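Local coordinates for lipoprotein (Paraburkholderia phytofirmans, PDB 5T11), which is not fully characterised but, as the oligomeric lipoprotein PelC, forms dodecamers and probably guides Pel polysaccharide export across the outer membrane, at residues A27-T32 and S93-E98; P109-T114 and S139-V144. The protein carries 1 engineered substitution. One frame throughout, in Å; residues are numbered along the deposited sequence.

Contact 1. Residues A27-T32 and S93-E98; sequences ANYTET and SGAVEE
Tyr29 bonds to Val96 through its backbone and lays its ring against Ala95. Its N donates to Val96 O at 2.9 Å, while its CB comes to 3.2 Å from that same oxygen. With CG anti to the carbonyl carbon (chi1 -63°), the ring starts beside the backbone N; its CE2 then reaches Ala95 CB at 3.5 Å, and the methyl meets the ring obliquely. Ala27 CB lies on the same face of the sheet as Ala95 CB, so the two small side chains and the ring form one apolar patch, and Ser38 of the second subunit packs on Tyr29. Ala27 bonds to the residues before and after Ala95, as in parallel strands: Ala27 N to Gly94 O, and Val96 N to Ala27 O. Strands 21-28 and 90-99 are thereby neighbours in the mixed sheet of this LpoB-related domain. Asn28 and Val96 point to its other face, where Ala35 and Ala39 of helix 35-49 touch them. Past Asn28 the strand gives way to a turn, but contact continues through Thr30, whose CG2 reaches Val96 CG1 at 3.7 Å and Glu98 N at 3.5 Å. The OG1 of Thr30 sits between N and the carbonyl carbon, the crowded position, and donates to Asn28 OD1 in the carbonyl plane, on a lone pair, at 2.8 Å. Thr30 N binds OD1 too, from above that plane, which makes an Asx turn. OG1 in turn accepts from Thr32 N in an ST turn. Thr32 O lies in the plane of the Asn28 amide and accepts from ND2; with OD1 bound as well, the amide's rotation is fixed. Glu97 and Glu98 share Gly112 as their partner on strand 109-119, which makes a classic beta bulge, and the Glu98 carboxylate accepts from Tyr101 OH and Ser142 N of the second subunit.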
loop_
_atom_site.group_PDB
_atom_site.type_symbol
_atom_site.label_atom_id
_atom_site.label_comp_id
_atom_site.label_asym_id
_atom_site.label_seq_id
_atom_site.Cartn_x
_atom_site.Cartn_y
_atom_site.Cartn_z
ATOM N N ALA B 27 -12.036 13.989 -30.939
ATOM C CA ALA B 27 -11.667 14.369 -29.583
ATOM C C ALA B 27 -11.777 13.173 -28.640
ATOM O O ALA B 27 -12.590 12.263 -28.833
ATOM C CB ALA B 27 -12.551 15.520 -29.092
ATOM N N ASN B 28 -10.930 13.159 -27.620
ATOM C CA ASN B 28 -10.912 12.052 -26.670
ATOM C C ASN B 28 -11.389 12.585 -25.329
ATOM O O ASN B 28 -10.659 13.322 -24.648
ATOM C CB ASN B 28 -9.520 11.417 -26.569
ATOM C CG ASN B 28 -9.509 10.172 -25.659
ATOM O OD1 ASN B 28 -10.561 9.718 -25.188
ATOM N ND2 ASN B 28 -8.323 9.622 -25.417
ATOM N N TYR B 29 -12.618 12.233 -24.958
ATOM C CA TYR B 29 -13.161 12.641 -23.670
ATOM C C TYR B 29 -13.100 11.528 -22.637
ATOM O O TYR B 29 -13.731 11.631 -21.584
ATOM C CB TYR B 29 -14.591 13.152 -23.838
ATOM C CG TYR B 29 -14.664 14.384 -24.719
ATOM C CD1 TYR B 29 -13.636 15.325 -24.720
ATOM C CD2 TYR B 29 -15.751 14.601 -25.571
ATOM C CE1 TYR B 29 -13.697 16.454 -25.536
ATOM C CE2 TYR B 29 -15.811 15.727 -26.386
ATOM C CZ TYR B 29 -14.781 16.638 -26.362
ATOM O OH TYR B 29 -14.840 17.748 -27.157
ATOM N N THR B 30 -12.358 10.469 -22.914
ATOM C CA THR B 30 -12.188 9.377 -21.976
ATOM C C THR B 30 -10.804 9.457 -21.361
ATOM O O THR B 30 -9.947 10.246 -21.764
ATOM C CB THR B 30 -12.350 8.026 -22.674
ATOM O OG1 THR B 30 -11.106 7.687 -23.320
ATOM C CG2 THR B 30 -13.464 8.105 -23.732
ATOM N N GLU B 31 -10.582 8.575 -20.405
ATOM C CA GLU B 31 -9.286 8.403 -19.781
ATOM C C GLU B 31 -8.509 7.253 -20.404
ATOM O O GLU B 31 -7.502 6.832 -19.847
ATOM C CB GLU B 31 -9.477 8.203 -18.278
ATOM C CG GLU B 31 -10.032 9.468 -17.630
ATOM C CD GLU B 31 -10.449 9.252 -16.187
ATOM O OE1 GLU B 31 -11.422 8.502 -15.951
ATOM O OE2 GLU B 31 -9.802 9.836 -15.292
ATOM N N THR B 32 -8.950 6.738 -21.554
ATOM C CA THR B 32 -8.155 5.769 -22.297
ATOM C C THR B 32 -7.266 6.517 -23.280
ATOM O O THR B 32 -7.788 7.142 -24.218
ATOM C CB THR B 32 -9.049 4.782 -23.026
ATOM O OG1 THR B 32 -9.918 4.159 -22.072
ATOM C CG2 THR B 32 -8.205 3.705 -23.707
ATOM N N SER B 93 -15.452 14.475 -38.460
ATOM C CA SER B 93 -14.926 14.761 -37.139
ATOM C C SER B 93 -15.855 14.112 -36.116
ATOM O O SER B 93 -16.808 13.412 -36.473
ATOM C CB SER B 93 -14.799 16.271 -36.912
ATOM O OG SER B 93 -14.027 16.539 -35.753
ATOM N N GLY B 94 -15.585 14.349 -34.841
ATOM C CA GLY B 94 -16.439 13.810 -33.798
ATOM C C GLY B 94 -15.703 13.765 -32.469
ATOM O O GLY B 94 -14.725 14.484 -32.264
ATOM N N ALA B 95 -16.203 12.905 -31.581
ATOM C CA ALA B 95 -15.643 12.770 -30.243
ATOM C C ALA B 95 -15.953 11.391 -29.677
ATOM O O ALA B 95 -16.983 10.779 -29.995
ATOM C CB ALA B 95 -16.183 13.846 -29.295
ATOM N N VAL B 96 -15.055 10.921 -28.814
ATOM C CA VAL B 96 -15.245 9.684 -28.070
ATOM C C VAL B 96 -15.660 10.050 -26.645
ATOM O O VAL B 96 -14.904 10.701 -25.911
ATOM C CB VAL B 96 -13.974 8.823 -28.096
ATOM C CG1 VAL B 96 -14.177 7.535 -27.317
ATOM C CG2 VAL B 96 -13.573 8.523 -29.571
ATOM N N GLU B 97 -16.882 9.665 -26.266
ATOM C CA GLU B 97 -17.409 9.912 -24.925
ATOM C C GLU B 97 -17.111 8.780 -23.956
ATOM O O GLU B 97 -17.119 9.001 -22.737
ATOM C CB GLU B 97 -18.935 10.134 -24.975
ATOM C CG GLU B 97 -19.357 11.445 -25.664
ATOM C CD GLU B 97 -19.380 11.338 -27.184
ATOM O OE1 GLU B 97 -19.675 10.231 -27.697
ATOM O OE2 GLU B 97 -19.091 12.351 -27.867
ATOM N N GLU B 98 -16.849 7.577 -24.461
ATOM C CA GLU B 98 -16.570 6.441 -23.595
ATOM C C GLU B 98 -15.872 5.374 -24.419
ATOM O O GLU B 98 -16.224 5.143 -25.583
ATOM C CB GLU B 98 -17.860 5.887 -22.972
ATOM C CG GLU B 98 -17.652 4.665 -22.104
ATOM C CD GLU B 98 -18.800 4.440 -21.103
ATOM O OE1 GLU B 98 -19.987 4.518 -21.513
ATOM O OE2 GLU B 98 -18.503 4.179 -19.901
#

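Contact 2. Residues P109-T114 and S139-V144; sequences PVVGVT and SGLSSV
Ser139 OG, hydrogen-bonded to Trp136 O, rests against the Pro109 ring, 3.4 Å from Pro109 CG and almost as near to CD. Ser139 O also comes close to the same two ring carbons. Pro109 CB meets the backbone where the helix starts, 3.5 Å from Leu141 CA. Gly140 is the N-cap, and its O accepts from Val144 N at 2.9 Å, the bond that closes the first turn. That turn presents Leu141 and Val144 to the strand. Val144 CG2, anti to the carbonyl carbon, touches Pro109 CG, whereas its CG1 goes to Val111 CG2 at 3.8 Å. The same Val111 methyl meets Leu141 CD1 at 3.6 Å, so one methyl touches both helix side chains; the Val111 side chain lies aslant of Leu141 and antiparallel to that of Val144. No hydrogen bond links the two segments, and the contact is van der Waals packing, mostly apolar. Helix 141-152 thus packs its first turn over the start of strand 109-119, with Trp99 of strand 90-99 touching Leu141 and Val111, and Arg133 of strand 125-134 touching Val144.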
loop_
_atom_site.group_PDB
_atom_site.type_symbol
_atom_site.label_atom_id
_atom_site.label_comp_id
_atom_site.label_asym_id
_atom_site.label_seq_id
_atom_site.Cartn_x
_atom_site.Cartn_y
_atom_site.Cartn_z
ATOM N N PRO B 109 -16.798 -4.296 -21.996
ATOM C CA PRO B 109 -16.425 -3.111 -22.784
ATOM C C PRO B 109 -17.622 -2.215 -23.056
ATOM O O PRO B 109 -18.748 -2.680 -23.240
ATOM C CB PRO B 109 -15.889 -3.709 -24.095
ATOM C CG PRO B 109 -16.597 -5.047 -24.219
ATOM C CD PRO B 109 -16.712 -5.544 -22.778
ATOM N N VAL B 110 -17.368 -0.909 -23.079
ATOM C CA VAL B 110 -18.396 0.090 -23.349
ATOM C C VAL B 110 -17.799 1.171 -24.250
ATOM O O VAL B 110 -16.667 1.616 -24.034
ATOM C CB VAL B 110 -18.957 0.697 -22.040
ATOM C CG1 VAL B 110 -19.752 -0.341 -21.245
ATOM C CG2 VAL B 110 -17.830 1.204 -21.179
ATOM N N VAL B 111 -18.567 1.600 -25.253
ATOM C CA VAL B 111 -18.113 2.576 -26.246
ATOM C C VAL B 111 -19.213 3.602 -26.496
ATOM O O VAL B 111 -20.377 3.238 -26.703
ATOM C CB VAL B 111 -17.731 1.898 -27.578
ATOM C CG1 VAL B 111 -17.316 2.942 -28.629
ATOM C CG2 VAL B 111 -16.604 0.876 -27.358
ATOM N N GLY B 112 -18.843 4.884 -26.487
ATOM C CA GLY B 112 -19.739 5.959 -26.890
ATOM C C GLY B 112 -19.013 6.916 -27.828
ATOM O O GLY B 112 -17.886 7.320 -27.520
ATOM N N VAL B 113 -19.619 7.252 -28.984
ATOM C CA VAL B 113 -18.994 8.079 -30.018
ATOM C C VAL B 113 -20.037 8.999 -30.643
ATOM O O VAL B 113 -21.207 8.632 -30.796
ATOM C CB VAL B 113 -18.332 7.242 -31.138
ATOM C CG1 VAL B 113 -17.166 6.448 -30.608
ATOM C CG2 VAL B 113 -19.359 6.322 -31.802
ATOM N N THR B 114 -19.600 10.202 -31.017
ATOM C CA THR B 114 -20.393 11.125 -31.818
ATOM C C THR B 114 -19.585 11.500 -33.059
ATOM O O THR B 114 -18.359 11.641 -32.988
ATOM C CB THR B 114 -20.770 12.384 -31.014
ATOM O OG1 THR B 114 -19.602 12.886 -30.351
ATOM C CG2 THR B 114 -21.845 12.072 -29.956
ATOM N N SER B 139 -16.507 -10.001 -24.321
ATOM C CA SER B 139 -16.207 -9.322 -25.572
ATOM C C SER B 139 -14.977 -8.420 -25.444
ATOM O O SER B 139 -14.533 -8.061 -24.347
ATOM C CB SER B 139 -17.407 -8.507 -26.055
ATOM O OG SER B 139 -18.146 -7.963 -24.982
ATOM N N GLY B 140 -14.422 -8.071 -26.600
ATOM C CA GLY B 140 -13.266 -7.200 -26.684
ATOM C C GLY B 140 -13.690 -5.770 -26.948
ATOM O O GLY B 140 -14.604 -5.509 -27.738
ATOM N N LEU B 141 -13.025 -4.840 -26.261
ATOM C CA LEU B 141 -13.291 -3.425 -26.490
ATOM C C LEU B 141 -13.144 -3.068 -27.970
ATOM O O LEU B 141 -14.026 -2.431 -28.559
ATOM C CB LEU B 141 -12.347 -2.591 -25.624
ATOM C CG LEU B 141 -12.395 -1.069 -25.738
ATOM C CD1 LEU B 141 -13.827 -0.561 -25.607
ATOM C CD2 LEU B 141 -11.515 -0.454 -24.661
ATOM N N SER B 142 -12.032 -3.468 -28.598
ATOM C CA SER B 142 -11.880 -3.099 -30.004
ATOM C C SER B 142 -12.934 -3.770 -30.893
ATOM O O SER B 142 -13.380 -3.159 -31.867
ATOM C CB SER B 142 -10.458 -3.403 -30.500
ATOM O OG SER B 142 -10.122 -4.778 -30.356
ATOM N N SER B 143 -13.353 -5.005 -30.588
ATOM C CA SER B 143 -14.448 -5.600 -31.357
ATOM C C SER B 143 -15.720 -4.766 -31.234
ATOM O O SER B 143 -16.395 -4.487 -32.233
ATOM C CB SER B 143 -14.715 -7.034 -30.903
ATOM O OG SER B 143 -13.732 -7.923 -31.400
ATOM N N VAL B 144 -16.062 -4.351 -30.009
ATOM C CA VAL B 144 -17.260 -3.543 -29.816
ATOM C C VAL B 144 -17.124 -2.203 -30.538
ATOM O O VAL B 144 -18.039 -1.760 -31.240
ATOM C CB VAL B 144 -17.550 -3.358 -28.317
ATOM C CG1 VAL B 144 -18.611 -2.303 -28.122
ATOM C CG2 VAL B 144 -18.019 -4.681 -27.707
#

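Overall arrangement
From the N terminus, after strand 5-9, the chain runs through strand 21-28, helix 35-49, strand 55-57 and helix 78-85 before strand 90-99 returns beside strand 21-28; contact 1 closes this loop of 60 residues. Contact 2 opens only afterwards: strand 109-119 is followed by strand 125-134, and the chain then comes back over strand 109-119 as helix 141-152. The contacts are in series, neither nested nor crossed, with centres about 12 Å apart. They meet where strands 90-99 and 109-119 pair: Glu97 OE2 is 2.6 Å from Thr114 OG1, a probable hydrogen bond. One contact joins strands within the sheet, the other adds the last helix to it, and both touch the second subunit.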